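Local coordinates for RNA polymerase sigma factor SIGMA-28 (FliA) (Aquifex aeolicus, PDB 1RP3), which probably acts as a sigma factor that directs RNA polymerase to flagellar promoters and is bound here in an inactive conformation by the anti-sigma factor FlgM, at residues 25-30 against 42-46. Sequence-based numbering, arbitrary orientation.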
ATOM      1  N   VAL A  25       8.838  -2.964  -8.026  1.00 27.74           N
ATOM      2  CA  VAL A  25       7.427  -3.257  -8.238  1.00 26.44           C
ATOM      3  C   VAL A  25       6.956  -4.376  -7.292  1.00 28.64           C
ATOM      4  O   VAL A  25       5.828  -4.349  -6.785  1.00 28.56           O
ATOM      5  CB  VAL A  25       7.150  -3.706  -9.682  1.00 26.47           C
ATOM      6  CG1 VAL A  25       5.671  -4.034  -9.846  1.00 23.35           C
ATOM      7  CG2 VAL A  25       7.577  -2.623 -10.684  1.00 26.36           C
ATOM      8  N   LYS A  26       7.830  -5.352  -7.054  1.00 29.18           N
ATOM      9  CA  LYS A  26       7.519  -6.484  -6.190  1.00 29.35           C
ATOM     10  C   LYS A  26       7.329  -5.955  -4.778  1.00 28.09           C
ATOM     11  O   LYS A  26       6.312  -6.220  -4.138  1.00 30.17           O
ATOM     12  CB  LYS A  26       8.685  -7.481  -6.205  1.00 34.51           C
ATOM     13  CG  LYS A  26       8.356  -8.940  -5.919  1.00 36.57           C
ATOM     14  CD  LYS A  26       7.413  -9.136  -4.769  1.00 39.58           C
ATOM     15  CE  LYS A  26       7.639 -10.469  -4.070  1.00 44.19           C
ATOM     16  NZ  LYS A  26       8.902 -10.489  -3.254  1.00 44.91           N
ATOM     17  N   ALA A  27       8.302  -5.179  -4.312  1.00 25.59           N
ATOM     18  CA  ALA A  27       8.272  -4.618  -2.972  1.00 22.90           C
ATOM     19  C   ALA A  27       7.012  -3.796  -2.689  1.00 24.47           C
ATOM     20  O   ALA A  27       6.367  -3.956  -1.650  1.00 24.81           O
ATOM     21  CB  ALA A  27       9.497  -3.800  -2.754  1.00 20.86           C
ATOM     22  N   ILE A  28       6.618  -2.992  -3.673  1.00 25.35           N
ATOM     23  CA  ILE A  28       5.446  -2.136  -3.562  1.00 22.20           C
ATOM     24  C   ILE A  28       4.159  -2.956  -3.553  1.00 23.80           C
ATOM     25  O   ILE A  28       3.267  -2.697  -2.751  1.00 23.71           O
ATOM     26  CB  ILE A  28       5.441  -1.059  -4.694  1.00 22.37           C
ATOM     27  CG1 ILE A  28       6.600  -0.086  -4.451  1.00 23.40           C
ATOM     28  CG2 ILE A  28       4.121  -0.296  -4.714  1.00 18.77           C
ATOM     29  CD1 ILE A  28       6.932   0.829  -5.631  1.00 27.18           C
ATOM     30  N   ALA A  29       4.081  -3.966  -4.411  1.00 24.42           N
ATOM     31  CA  ALA A  29       2.897  -4.813  -4.489  1.00 23.34           C
ATOM     32  C   ALA A  29       2.725  -5.605  -3.202  1.00 23.91           C
ATOM     33  O   ALA A  29       1.621  -5.715  -2.662  1.00 25.68           O
ATOM     34  CB  ALA A  29       3.004  -5.746  -5.694  1.00 24.99           C
ATOM     35  N   THR A  30       3.838  -6.094  -2.668  1.00 25.59           N
ATOM     36  CA  THR A  30       3.815  -6.864  -1.431  1.00 26.22           C
ATOM     37  C   THR A  30       3.330  -5.973  -0.272  1.00 28.14           C
ATOM     38  O   THR A  30       2.508  -6.385   0.542  1.00 28.60           O
ATOM     39  CB  THR A  30       5.241  -7.428  -1.108  1.00 28.60           C
ATOM     40  OG1 THR A  30       5.685  -8.256  -2.187  1.00 31.75           O
ATOM     41  CG2 THR A  30       5.239  -8.268   0.164  1.00 27.35           C
ATOM     42  N   ILE A  42      -1.509 -11.021  -6.070  1.00 31.48           N
ATOM     43  CA  ILE A  42      -0.351 -10.141  -6.160  1.00 31.33           C
ATOM     44  C   ILE A  42       0.191 -10.023  -7.572  1.00 32.01           C
ATOM     45  O   ILE A  42       0.855  -9.051  -7.907  1.00 32.56           O
ATOM     46  CB  ILE A  42       0.785 -10.547  -5.189  1.00 31.71           C
ATOM     47  CG1 ILE A  42       1.841  -9.428  -5.125  1.00 31.14           C
ATOM     48  CG2 ILE A  42       1.400 -11.878  -5.592  1.00 27.27           C
ATOM     49  CD1 ILE A  42       3.004  -9.703  -4.202  1.00 30.09           C
ATOM     50  N   ARG A  43      -0.123 -11.003  -8.410  1.00 32.50           N
ATOM     51  CA  ARG A  43       0.334 -10.989  -9.787  1.00 31.85           C
ATOM     52  C   ARG A  43      -0.408  -9.912 -10.572  1.00 31.77           C
ATOM     53  O   ARG A  43       0.154  -9.323 -11.493  1.00 31.18           O
ATOM     54  CB  ARG A  43       0.198 -12.384 -10.412  1.00 31.70           C
ATOM     55  CG  ARG A  43       1.168 -13.425  -9.810  1.00 30.80           C
ATOM     56  CD  ARG A  43       0.911 -14.844 -10.359  1.00 31.66           C
ATOM     57  NE  ARG A  43      -0.488 -15.254 -10.210  1.00 31.13           N
ATOM     58  CZ  ARG A  43      -1.041 -16.300 -10.820  1.00 30.57           C
ATOM     59  NH1 ARG A  43      -0.324 -17.074 -11.623  1.00 31.34           N
ATOM     60  NH2 ARG A  43      -2.335 -16.528 -10.688  1.00 27.64           N
ATOM     61  N   ASP A  44      -1.643  -9.613 -10.176  1.00 31.80           N
ATOM     62  CA  ASP A  44      -2.411  -8.556 -10.840  1.00 32.31           C
ATOM     63  C   ASP A  44      -1.776  -7.202 -10.515  1.00 32.27           C
ATOM     64  O   ASP A  44      -1.526  -6.382 -11.418  1.00 32.00           O
ATOM     65  CB  ASP A  44      -3.879  -8.567 -10.402  1.00 33.37           C
ATOM     66  CG  ASP A  44      -4.687  -9.657 -11.084  1.00 38.38           C
ATOM     67  OD1 ASP A  44      -4.341 -10.053 -12.229  1.00 42.51           O
ATOM     68  OD2 ASP A  44      -5.682 -10.114 -10.479  1.00 38.58           O
ATOM     69  N   LEU A  45      -1.458  -7.018  -9.232  1.00 30.59           N
ATOM     70  CA  LEU A  45      -0.832  -5.799  -8.741  1.00 30.34           C
ATOM     71  C   LEU A  45       0.482  -5.597  -9.474  1.00 30.84           C
ATOM     72  O   LEU A  45       0.738  -4.530 -10.014  1.00 32.85           O
ATOM     73  CB  LEU A  45      -0.560  -5.905  -7.237  1.00 28.28           C
ATOM     74  CG  LEU A  45      -1.658  -5.637  -6.200  1.00 27.35           C
ATOM     75  CD1 LEU A  45      -3.020  -5.696  -6.782  1.00 22.97           C
ATOM     76  CD2 LEU A  45      -1.531  -6.642  -5.103  1.00 23.90           C
ATOM     77  N   ILE A  46       1.313  -6.633  -9.495  1.00 30.97           N
ATOM     78  CA  ILE A  46       2.597  -6.557 -10.172  1.00 28.37           C
ATOM     79  C   ILE A  46       2.400  -6.250 -11.648  1.00 28.45           C
ATOM     80  O   ILE A  46       3.115  -5.422 -12.213  1.00 27.12           O
ATOM     81  CB  ILE A  46       3.395  -7.865 -10.016  1.00 27.31           C
ATOM     82  CG1 ILE A  46       3.758  -8.073  -8.549  1.00 25.78           C
ATOM     83  CG2 ILE A  46       4.685  -7.832 -10.872  1.00 26.25           C
ATOM     84  CD1 ILE A  46       4.507  -9.375  -8.300  1.00 27.13           C
TER
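Lys26 O takes two donors from Thr30, the backbone N and the hydroxyl OG1, beside the place where Ile42 reaches the helix. Thr30 OG1 donates to Lys26 O at 2.9 Å, from 47° above the carbonyl plane, which ties the hydroxyl back to its own helix. That tie is available because OG1 stands anti to the carbonyl carbon (chi1 -59°), and the same oxygen meets Ile42 CD1 at 3.7 Å, the two side chains crossing at a slant. Ile42 gets there fully extended, CG1 anti to the backbone N. A valine at Thr30 would keep the branched bulk but is likely to leave Lys26 O with the backbone donor alone and the side chain without its tether. Deeper in the interface, Ala29 CB fits among three side chains, 3.8 Å from Ile46 CG1 and 3.9 Å from both Ile42 CG1 and Leu45 CB. The small methyl lets the backbones come close, with Ala29 and Leu45 CA atoms 5.7 Å apart. At the other end, Val25 CG1 rests 3.7 Å from Ile46 O and also faces Ile46 CG2. Val25 further touches Ile76 of helix 66-85, while Lys26 and Ile46 pack against FlgM's chain. The axes of segments 25-30 and 42-46 come within 9.1 Å at 130°, nearer antiparallel than parallel, where helix 7-33 packs on helix 42-58 in the all-helical sigma-70 region 2.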